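Local atomic coordinates of LYND (Lyngbya aestuarii, PDB entry 4V1T), a protein that probably catalyses the ATP-dependent cyclodehydration of cysteine residues in cyanobactin precursor peptides, a YcaO-type heterocyclisation that yields thiazoline rings. Residues T4-H12 with L46-I55; H343-T351 with A534-Q544. All coordinates share one frame; numbering follows the deposited sequence.

Interaction 1 (T4-H12 with L46-I55); sequences TPLLQIQPH and LNGQYTLEQI
Leu46 meets strand 6-9 through both its carbonyl and its side chain. Its O accepts the backbone N-H of Ile9 (N to O 2.9 Å), while the methyl fork divides between two neighbours: CD1 goes to Ile9 CD1 (3.8 Å) and CD2 to CB of Leu7. A CG set beside the backbone N (chi1 -65°) lets the fork straddle them, and Leu72 and Leu75 of helix 65-78 close in on the same leucine. Asn47 then makes an Asx turn, its OD1 taking the N-H of Gln49, and the chain rounds a corner. At Gly48 the carbonyl O lies against CD1 of Leu6 (3.4 Å). A water bridges the gap here, 2.7 Å from Leu7 O and accepting from Gly48 N, with a weak bond from Tyr50 N. Tyr50 returns to direct pairing: its O receives Leu7 N at 3.0 Å, with 162° at the hydrogen, while its ring leads away from the strand. Thr51 lays its methyl CG2 on Pro5 O (3.5 Å). Its hydroxyl is engaged elsewhere, giving its proton to Gln54 OE1 (OG1 to OE1 2.9 Å), which also grips the backbone N of Thr51. On the opening turn of helix 52-58, Leu52 runs alongside Leu7, CB to CD1 4.1 Å, and Ile55 adds its CD1 to the same methyl. Direct backbone bonds at Leu46 and Tyr50, bridged between by water, thus fix strand 6-9 beside a turn, and the leucines fasten both to helix 65-78 within the winged helix-turn-helix domain.

Interaction 2 (H343-T351 with A534-Q544); sequences HRGTTPEQT and AGNTLEEAILQ. With ADP (adenosine-5'-diphosphate), chain L.
The adenine end of the ADP pocket is built here, with Arg344 and Glu540 meeting beside the base. The Arg344 guanidinium lies over the adenine, ADP C5 sitting 3.3 Å above its plane near the centre. Ala534 O and Glu540 OE2 border the guanidinium at its edge; the salt bridge from NH1 to that OE2 is long (3.7 Å), with the two flat groups turned 79° apart. CG anti to N (chi1 -150°) and an extended chain bring Glu540 in to spend its oxygens separately. OE1 takes the backbone N-H of Gly345 (2.8 Å) from above the carboxylate plane, fixing the loop that carries Arg344. OE2 holds Asn536 twice, by its backbone N and, through the syn lone pair, by its ND2 (2.9 Å). This grip orients the Asn536 amide, whose ND2 also makes a weak bond to ADP N1 (3.3 Å). At the other end of the amide, OD1 lies 2.9 Å from Thr351 OG1, and CG2 of Thr346 packs crosswise against it. Ala534 serves the ribose: its N donates to O3' (3.0 Å), and its O accepts from the O2' hydroxyl. Thr537 OG1 caps helix 538-561 by accepting Glu540 N. Glu426 and Arg636 supply further bonds to the nucleotide. An arginine over one face of the base, an amide at N1 and a strand end at the ribose together form the nucleoside-binding part of this YcaO-type ATP site.

How the interactions relate
From the N terminus, interaction 1 comes first: 4-12 leaves through three strands and helix 37-42, and 46-55 returns after 33 residues to close a short loop inside the winged helix-turn-helix domain. The chain then passes through the zinc-bearing middle region before interaction 2 opens at 343-351. That contact closes a far longer loop, 182 residues, and ties helix 348-355 to strand 532-535 and helix 538-561 in the nucleotide-binding YcaO-type part. The two loops follow in series, neither nested nor crossed, and their centres lie 59 Å apart. Both reach the second subunit: Pro11 bonds to Arg246 of that subunit, and Thr347 to its Pro375.

Interaction 1 (T4-H12 with L46-I55)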
loop_
_atom_site.group_PDB
_atom_site.type_symbol
_atom_site.label_atom_id
_atom_site.label_comp_id
_atom_site.label_asym_id
_atom_site.label_seq_id
_atom_site.Cartn_x
_atom_site.Cartn_y
_atom_site.Cartn_z
ATOM N N THR B 4 40.769 -4.858 -32.056
ATOM C CA THR B 4 39.868 -4.107 -32.941
ATOM C C THR B 4 38.383 -4.065 -32.497
ATOM O O THR B 4 37.513 -3.764 -33.315
ATOM C CB THR B 4 39.946 -4.668 -34.386
ATOM O OG1 THR B 4 39.606 -6.058 -34.387
ATOM C CG2 THR B 4 41.351 -4.511 -34.966
ATOM N N PRO B 5 38.079 -4.341 -31.205
ATOM C CA PRO B 5 36.673 -4.154 -30.828
ATOM C C PRO B 5 36.326 -2.687 -30.604
ATOM O O PRO B 5 37.188 -1.893 -30.248
ATOM C CB PRO B 5 36.552 -4.936 -29.520
ATOM C CG PRO B 5 37.903 -4.874 -28.925
ATOM C CD PRO B 5 38.863 -4.897 -30.083
ATOM N N LEU B 6 35.066 -2.337 -30.813
ATOM C CA LEU B 6 34.632 -0.962 -30.653
ATOM C C LEU B 6 34.280 -0.650 -29.200
ATOM O O LEU B 6 33.559 -1.402 -28.545
ATOM C CB LEU B 6 33.438 -0.687 -31.558
ATOM C CG LEU B 6 33.732 -0.819 -33.053
ATOM C CD1 LEU B 6 32.436 -0.783 -33.840
ATOM C CD2 LEU B 6 34.684 0.278 -33.518
ATOM N N LEU B 7 34.811 0.465 -28.707
ATOM C CA LEU B 7 34.541 0.923 -27.351
ATOM C C LEU B 7 33.431 1.957 -27.351
ATOM O O LEU B 7 33.311 2.760 -28.270
ATOM C CB LEU B 7 35.797 1.523 -26.729
ATOM C CG LEU B 7 36.996 0.593 -26.593
ATOM C CD1 LEU B 7 38.185 1.387 -26.090
ATOM C CD2 LEU B 7 36.679 -0.561 -25.652
ATOM N N GLN B 8 32.601 1.922 -26.320
ATOM C CA GLN B 8 31.567 2.926 -26.164
ATOM C C GLN B 8 31.053 2.977 -24.734
ATOM O O GLN B 8 30.968 1.961 -24.041
ATOM C CB GLN B 8 30.398 2.669 -27.122
ATOM C CG GLN B 8 29.582 1.423 -26.829
ATOM C CD GLN B 8 28.279 1.361 -27.626
ATOM O OE1 GLN B 8 27.859 2.331 -28.260
ATOM N NE2 GLN B 8 27.632 0.211 -27.583
ATOM N N ILE B 9 30.728 4.184 -24.290
ATOM C CA ILE B 9 29.930 4.344 -23.099
ATOM C C ILE B 9 28.584 3.717 -23.433
ATOM O O ILE B 9 28.042 3.892 -24.526
ATOM C CB ILE B 9 29.756 5.811 -22.694
ATOM C CG1 ILE B 9 31.116 6.463 -22.422
ATOM C CG2 ILE B 9 28.889 5.916 -21.452
ATOM C CD1 ILE B 9 31.936 5.811 -21.320
ATOM N N GLN B 10 28.056 2.961 -22.492
ATOM C CA GLN B 10 26.864 2.173 -22.757
ATOM C C GLN B 10 25.740 3.018 -23.325
ATOM O O GLN B 10 25.453 4.089 -22.804
ATOM C CB GLN B 10 26.417 1.408 -21.505
ATOM C CG GLN B 10 26.566 2.108 -20.162
ATOM C CD GLN B 10 26.848 1.097 -19.064
ATOM O OE1 GLN B 10 27.539 0.099 -19.289
ATOM N NE2 GLN B 10 26.296 1.327 -17.885
ATOM N N PRO B 11 25.118 2.532 -24.412
ATOM C CA PRO B 11 24.341 3.369 -25.331
ATOM C C PRO B 11 22.996 3.856 -24.820
ATOM O O PRO B 11 22.319 4.590 -25.538
ATOM C CB PRO B 11 24.155 2.464 -26.548
ATOM C CG PRO B 11 24.198 1.092 -26.004
ATOM C CD PRO B 11 25.183 1.133 -24.876
ATOM N N HIS B 12 22.611 3.479 -23.605
ATOM C CA HIS B 12 21.349 3.962 -23.059
ATOM C C HIS B 12 21.550 5.352 -22.457
ATOM O O HIS B 12 20.591 6.040 -22.134
ATOM C CB HIS B 12 20.771 2.975 -22.039
ATOM C CG HIS B 12 21.562 2.851 -20.774
ATOM N ND1 HIS B 12 21.377 3.693 -19.704
ATOM C CD2 HIS B 12 22.512 1.964 -20.393
ATOM C CE1 HIS B 12 22.185 3.340 -18.722
ATOM N NE2 HIS B 12 22.882 2.291 -19.115
ATOM N N LEU B 46 33.904 7.881 -27.366
ATOM C CA LEU B 46 33.381 6.613 -26.890
ATOM C C LEU B 46 31.907 6.493 -27.259
ATOM O O LEU B 46 31.074 6.150 -26.438
ATOM C CB LEU B 46 33.570 6.502 -25.378
ATOM C CG LEU B 46 35.016 6.450 -24.881
ATOM C CD1 LEU B 46 35.044 6.466 -23.365
ATOM C CD2 LEU B 46 35.709 5.199 -25.400
ATOM N N ASN B 47 31.597 6.791 -28.512
ATOM C CA ASN B 47 30.229 6.740 -29.002
ATOM C C ASN B 47 29.969 5.486 -29.832
ATOM O O ASN B 47 28.849 5.248 -30.262
ATOM C CB ASN B 47 29.917 7.991 -29.822
ATOM C CG ASN B 47 30.893 8.204 -30.960
ATOM O OD1 ASN B 47 31.761 7.368 -31.224
ATOM N ND2 ASN B 47 30.763 9.339 -31.640
ATOM N N GLY B 48 31.014 4.694 -30.061
ATOM C CA GLY B 48 30.891 3.431 -30.766
ATOM C C GLY B 48 31.545 3.397 -32.137
ATOM O O GLY B 48 31.553 2.350 -32.786
ATOM N N GLN B 49 32.095 4.527 -32.581
ATOM C CA GLN B 49 32.741 4.617 -33.896
ATOM C C GLN B 49 34.252 4.377 -33.821
ATOM O O GLN B 49 34.937 4.460 -34.838
ATOM C CB GLN B 49 32.502 5.994 -34.537
ATOM C CG GLN B 49 31.072 6.514 -34.486
ATOM C CD GLN B 49 30.942 7.911 -35.079
ATOM O OE1 GLN B 49 31.751 8.799 -34.799
ATOM N NE2 GLN B 49 29.920 8.112 -35.900
ATOM N N TYR B 50 34.767 4.076 -32.630
ATOM C CA TYR B 50 36.220 4.049 -32.411
ATOM C C TYR B 50 36.710 2.812 -31.671
ATOM O O TYR B 50 36.100 2.360 -30.701
ATOM C CB TYR B 50 36.654 5.281 -31.620
ATOM C CG TYR B 50 36.397 6.601 -32.310
ATOM C CD1 TYR B 50 35.168 7.241 -32.198
ATOM C CD2 TYR B 50 37.386 7.213 -33.061
ATOM C CE1 TYR B 50 34.935 8.450 -32.820
ATOM C CE2 TYR B 50 37.163 8.419 -33.687
ATOM C CZ TYR B 50 35.935 9.032 -33.562
ATOM O OH TYR B 50 35.707 10.234 -34.181
ATOM N N THR B 51 37.823 2.275 -32.159
ATOM C CA THR B 51 38.615 1.281 -31.449
ATOM C C THR B 51 39.610 2.040 -30.570
ATOM O O THR B 51 39.822 3.240 -30.769
ATOM C CB THR B 51 39.368 0.360 -32.434
ATOM O OG1 THR B 51 38.427 -0.283 -33.300
ATOM C CG2 THR B 51 40.163 -0.714 -31.719
ATOM N N LEU B 52 40.202 1.358 -29.591
ATOM C CA LEU B 52 41.259 1.942 -28.774
ATOM C C LEU B 52 42.353 2.537 -29.650
ATOM O O LEU B 52 42.754 3.681 -29.464
ATOM C CB LEU B 52 41.859 0.890 -27.838
ATOM C CG LEU B 52 43.018 1.365 -26.945
ATOM C CD1 LEU B 52 42.529 2.390 -25.934
ATOM C CD2 LEU B 52 43.671 0.190 -26.238
ATOM N N GLU B 53 42.822 1.753 -30.609
ATOM C CA GLU B 53 43.859 2.192 -31.531
ATOM C C GLU B 53 43.508 3.554 -32.119
ATOM O O GLU B 53 44.336 4.461 -32.162
ATOM C CB GLU B 53 44.048 1.157 -32.642
ATOM C CG GLU B 53 44.466 -0.217 -32.139
ATOM C CD GLU B 53 44.465 -1.261 -33.233
ATOM O OE1 GLU B 53 43.991 -0.958 -34.346
ATOM O OE2 GLU B 53 44.937 -2.389 -32.975
ATOM N N GLN B 54 42.258 3.699 -32.541
ATOM C CA GLN B 54 41.807 4.917 -33.201
ATOM C C GLN B 54 41.745 6.114 -32.255
ATOM O O GLN B 54 42.033 7.237 -32.655
ATOM C CB GLN B 54 40.442 4.684 -33.840
ATOM C CG GLN B 54 40.494 3.794 -35.070
ATOM C CD GLN B 54 39.163 3.138 -35.353
ATOM O OE1 GLN B 54 38.917 2.016 -34.920
ATOM N NE2 GLN B 54 38.286 3.842 -36.058
ATOM N N ILE B 55 41.361 5.869 -31.007
ATOM C CA ILE B 55 41.274 6.924 -30.002
ATOM C C ILE B 55 42.664 7.424 -29.619
ATOM O O ILE B 55 42.862 8.622 -29.416
ATOM C CB ILE B 55 40.553 6.440 -28.728
ATOM C CG1 ILE B 55 39.104 6.044 -29.052
ATOM C CG2 ILE B 55 40.556 7.529 -27.649
ATOM C CD1 ILE B 55 38.449 5.180 -27.997
HETATM O O HOH W 1 33.917 4.836 -29.804
#

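Interaction 2 (H343-T351 with A534-Q544)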
loop_
_atom_site.group_PDB
_atom_site.type_symbol
_atom_site.label_atom_id
_atom_site.label_comp_id
_atom_site.label_asym_id
_atom_site.label_seq_id
_atom_site.Cartn_x
_atom_site.Cartn_y
_atom_site.Cartn_z
ATOM N N HIS B 343 -0.906 -8.000 23.029
ATOM C CA HIS B 343 0.159 -8.990 23.161
ATOM C C HIS B 343 0.685 -9.355 21.771
ATOM O O HIS B 343 0.725 -8.495 20.890
ATOM C CB HIS B 343 -0.347 -10.219 23.919
ATOM C CG HIS B 343 -0.831 -9.909 25.304
ATOM N ND1 HIS B 343 -1.660 -8.847 25.590
ATOM C CD2 HIS B 343 -0.591 -10.526 26.484
ATOM C CE1 HIS B 343 -1.912 -8.820 26.889
ATOM N NE2 HIS B 343 -1.277 -9.830 27.453
ATOM N N ARG B 344 1.089 -10.613 21.590
ATOM C CA ARG B 344 1.689 -11.122 20.345
ATOM C C ARG B 344 3.188 -10.836 20.282
ATOM O O ARG B 344 3.700 -9.961 20.982
ATOM C CB ARG B 344 1.001 -10.576 19.089
ATOM C CG ARG B 344 -0.513 -10.692 19.114
ATOM C CD ARG B 344 -1.042 -11.238 17.805
ATOM N NE ARG B 344 -2.503 -11.340 17.811
ATOM C CZ ARG B 344 -3.201 -12.419 17.446
ATOM N NH1 ARG B 344 -2.596 -13.527 17.018
ATOM N NH2 ARG B 344 -4.527 -12.388 17.497
ATOM N N GLY B 345 3.880 -11.593 19.433
ATOM C CA GLY B 345 5.330 -11.581 19.384
ATOM C C GLY B 345 5.916 -10.601 18.388
ATOM O O GLY B 345 7.107 -10.330 18.424
ATOM N N THR B 346 5.091 -10.074 17.489
ATOM C CA THR B 346 5.555 -9.090 16.529
ATOM C C THR B 346 4.460 -8.074 16.228
ATOM O O THR B 346 3.324 -8.236 16.652
ATOM C CB THR B 346 6.022 -9.757 15.222
ATOM O OG1 THR B 346 6.714 -8.794 14.409
ATOM C CG2 THR B 346 4.851 -10.334 14.454
ATOM N N THR B 347 4.825 -7.024 15.503
ATOM C CA THR B 347 3.897 -5.956 15.156
ATOM C C THR B 347 2.980 -6.410 14.029
ATOM O O THR B 347 3.384 -7.210 13.186
ATOM C CB THR B 347 4.634 -4.685 14.700
ATOM O OG1 THR B 347 5.332 -4.944 13.475
ATOM C CG2 THR B 347 5.626 -4.235 15.752
ATOM N N PRO B 348 1.752 -5.877 13.991
ATOM C CA PRO B 348 0.836 -6.262 12.913
ATOM C C PRO B 348 1.333 -5.817 11.543
ATOM O O PRO B 348 0.961 -6.409 10.527
ATOM C CB PRO B 348 -0.481 -5.565 13.293
ATOM C CG PRO B 348 -0.079 -4.447 14.178
ATOM C CD PRO B 348 1.141 -4.912 14.920
ATOM N N GLU B 349 2.187 -4.798 11.510
ATOM C CA GLU B 349 2.751 -4.330 10.252
ATOM C C GLU B 349 3.799 -5.302 9.713
ATOM O O GLU B 349 3.918 -5.492 8.505
ATOM C CB GLU B 349 3.354 -2.932 10.422
ATOM C CG GLU B 349 2.314 -1.852 10.697
ATOM C CD GLU B 349 2.333 -1.337 12.125
ATOM O OE1 GLU B 349 2.322 -2.150 13.069
ATOM O OE2 GLU B 349 2.344 -0.106 12.304
ATOM N N GLN B 350 4.567 -5.910 10.609
ATOM C CA GLN B 350 5.493 -6.961 10.212
ATOM C C GLN B 350 4.709 -8.164 9.689
ATOM O O GLN B 350 5.036 -8.713 8.636
ATOM C CB GLN B 350 6.375 -7.384 11.392
ATOM C CG GLN B 350 7.279 -8.576 11.109
ATOM C CD GLN B 350 8.333 -8.301 10.057
ATOM O OE1 GLN B 350 8.031 -7.878 8.947
ATOM N NE2 GLN B 350 9.588 -8.543 10.407
ATOM N N THR B 351 3.681 -8.565 10.429
ATOM C CA THR B 351 2.838 -9.714 10.046
ATOM C C THR B 351 2.272 -9.500 8.649
ATOM O O THR B 351 2.329 -10.390 7.804
ATOM C CB THR B 351 1.682 -9.911 11.037
ATOM O OG1 THR B 351 2.210 -10.069 12.360
ATOM C CG2 THR B 351 0.825 -11.142 10.668
ATOM N N ALA B 534 -4.853 -18.366 14.049
ATOM C CA ALA B 534 -3.564 -18.177 13.406
ATOM C C ALA B 534 -2.668 -17.313 14.275
ATOM O O ALA B 534 -3.151 -16.637 15.181
ATOM C CB ALA B 534 -3.739 -17.548 12.038
ATOM N N GLY B 535 -1.369 -17.333 13.992
ATOM C CA GLY B 535 -0.419 -16.535 14.750
ATOM C C GLY B 535 0.949 -16.565 14.121
ATOM O O GLY B 535 1.233 -17.411 13.278
ATOM N N ASN B 536 1.805 -15.647 14.549
ATOM C CA ASN B 536 3.160 -15.578 14.044
ATOM C C ASN B 536 3.993 -16.755 14.527
ATOM O O ASN B 536 5.012 -17.088 13.927
ATOM C CB ASN B 536 3.804 -14.252 14.449
ATOM C CG ASN B 536 3.087 -13.057 13.849
ATOM O OD1 ASN B 536 3.354 -12.665 12.715
ATOM N ND2 ASN B 536 2.164 -12.477 14.608
ATOM N N THR B 537 3.549 -17.372 15.619
ATOM C CA THR B 537 4.171 -18.574 16.144
ATOM C C THR B 537 3.079 -19.574 16.509
ATOM O O THR B 537 1.913 -19.210 16.602
ATOM C CB THR B 537 5.013 -18.282 17.393
ATOM O OG1 THR B 537 4.145 -18.059 18.509
ATOM C CG2 THR B 537 5.899 -17.055 17.194
ATOM N N LEU B 538 3.464 -20.825 16.730
ATOM C CA LEU B 538 2.525 -21.857 17.147
ATOM C C LEU B 538 1.883 -21.501 18.473
ATOM O O LEU B 538 0.680 -21.628 18.636
ATOM C CB LEU B 538 3.220 -23.221 17.280
ATOM C CG LEU B 538 3.338 -24.093 16.034
ATOM C CD1 LEU B 538 4.135 -25.346 16.368
ATOM C CD2 LEU B 538 1.967 -24.452 15.470
ATOM N N GLU B 539 2.701 -21.065 19.425
ATOM C CA GLU B 539 2.204 -20.819 20.781
ATOM C C GLU B 539 1.292 -19.599 20.801
ATOM O O GLU B 539 0.412 -19.487 21.649
ATOM C CB GLU B 539 3.351 -20.676 21.791
ATOM C CG GLU B 539 4.666 -20.153 21.243
ATOM C CD GLU B 539 5.502 -21.218 20.552
ATOM O OE1 GLU B 539 5.710 -22.288 21.144
ATOM O OE2 GLU B 539 5.942 -20.978 19.406
ATOM N N GLU B 540 1.504 -18.690 19.857
ATOM C CA GLU B 540 0.650 -17.518 19.704
ATOM C C GLU B 540 -0.720 -17.946 19.212
ATOM O O GLU B 540 -1.753 -17.486 19.702
ATOM C CB GLU B 540 1.278 -16.542 18.708
ATOM C CG GLU B 540 0.954 -15.081 18.946
ATOM C CD GLU B 540 1.678 -14.171 17.960
ATOM O OE1 GLU B 540 2.871 -13.870 18.190
ATOM O OE2 GLU B 540 1.060 -13.782 16.941
ATOM N N ALA B 541 -0.722 -18.834 18.232
ATOM C CA ALA B 541 -1.957 -19.331 17.654
ATOM C C ALA B 541 -2.733 -20.201 18.648
ATOM O O ALA B 541 -3.963 -20.133 18.714
ATOM C CB ALA B 541 -1.656 -20.109 16.384
ATOM N N ILE B 542 -2.013 -21.019 19.409
ATOM C CA ILE B 542 -2.630 -21.869 20.420
ATOM C C ILE B 542 -3.308 -21.035 21.504
ATOM O O ILE B 542 -4.416 -21.345 21.917
ATOM C CB ILE B 542 -1.595 -22.806 21.068
ATOM C CG1 ILE B 542 -1.134 -23.852 20.051
ATOM C CG2 ILE B 542 -2.188 -23.506 22.291
ATOM C CD1 ILE B 542 0.042 -24.688 20.519
ATOM N N LEU B 543 -2.622 -19.993 21.970
ATOM C CA LEU B 543 -3.162 -19.118 23.000
ATOM C C LEU B 543 -4.484 -18.497 22.550
ATOM O O LEU B 543 -5.474 -18.512 23.277
ATOM C CB LEU B 543 -2.171 -18.004 23.340
ATOM C CG LEU B 543 -2.607 -17.027 24.436
ATOM C CD1 LEU B 543 -2.923 -17.754 25.733
ATOM C CD2 LEU B 543 -1.532 -15.978 24.670
ATOM N N GLN B 544 -4.490 -17.944 21.346
ATOM C CA GLN B 544 -5.689 -17.329 20.814
ATOM C C GLN B 544 -6.800 -18.361 20.651
ATOM O O GLN B 544 -7.952 -18.089 20.973
ATOM C CB GLN B 544 -5.396 -16.644 19.477
ATOM C CG GLN B 544 -6.567 -15.855 18.912
ATOM C CD GLN B 544 -6.971 -14.698 19.801
ATOM O OE1 GLN B 544 -6.181 -13.780 20.040
ATOM N NE2 GLN B 544 -8.210 -14.738 20.306
HETATM P PB ADP L . -11.773 -13.571 15.870
HETATM O O1B ADP L . -11.547 -15.031 16.169
HETATM O O2B ADP L . -12.732 -12.900 16.810
HETATM O O3B ADP L . -12.045 -13.316 14.419
HETATM P PA ADP L . -9.589 -11.693 15.474
HETATM O O1A ADP L . -8.871 -10.864 16.507
HETATM O O2A ADP L . -10.529 -11.003 14.502
HETATM O O3A ADP L . -10.332 -12.922 16.222
HETATM O "O5'" ADP L . -8.481 -12.473 14.628
HETATM C "C5'" ADP L . -8.814 -13.158 13.437
HETATM C "C4'" ADP L . -7.710 -14.163 13.150
HETATM O "O4'" ADP L . -6.508 -13.487 12.788
HETATM C "C3'" ADP L . -7.372 -14.991 14.376
HETATM O "O3'" ADP L . -7.065 -16.311 13.947
HETATM C "C2'" ADP L . -6.133 -14.363 14.967
HETATM O "O2'" ADP L . -5.260 -15.326 15.563
HETATM C "C1'" ADP L . -5.481 -13.733 13.752
HETATM N N9 ADP L . -4.777 -12.481 14.114
HETATM C C8 ADP L . -5.339 -11.343 14.575
HETATM N N7 ADP L . -4.392 -10.396 14.785
HETATM C C5 ADP L . -3.208 -10.930 14.453
HETATM C C6 ADP L . -1.805 -10.471 14.440
HETATM N N6 ADP L . -1.516 -9.212 14.842
HETATM N N1 ADP L . -0.854 -11.336 14.027
HETATM C C2 ADP L . -1.154 -12.586 13.629
HETATM N N3 ADP L . -2.415 -13.069 13.615
HETATM C C4 ADP L . -3.462 -12.307 14.012
#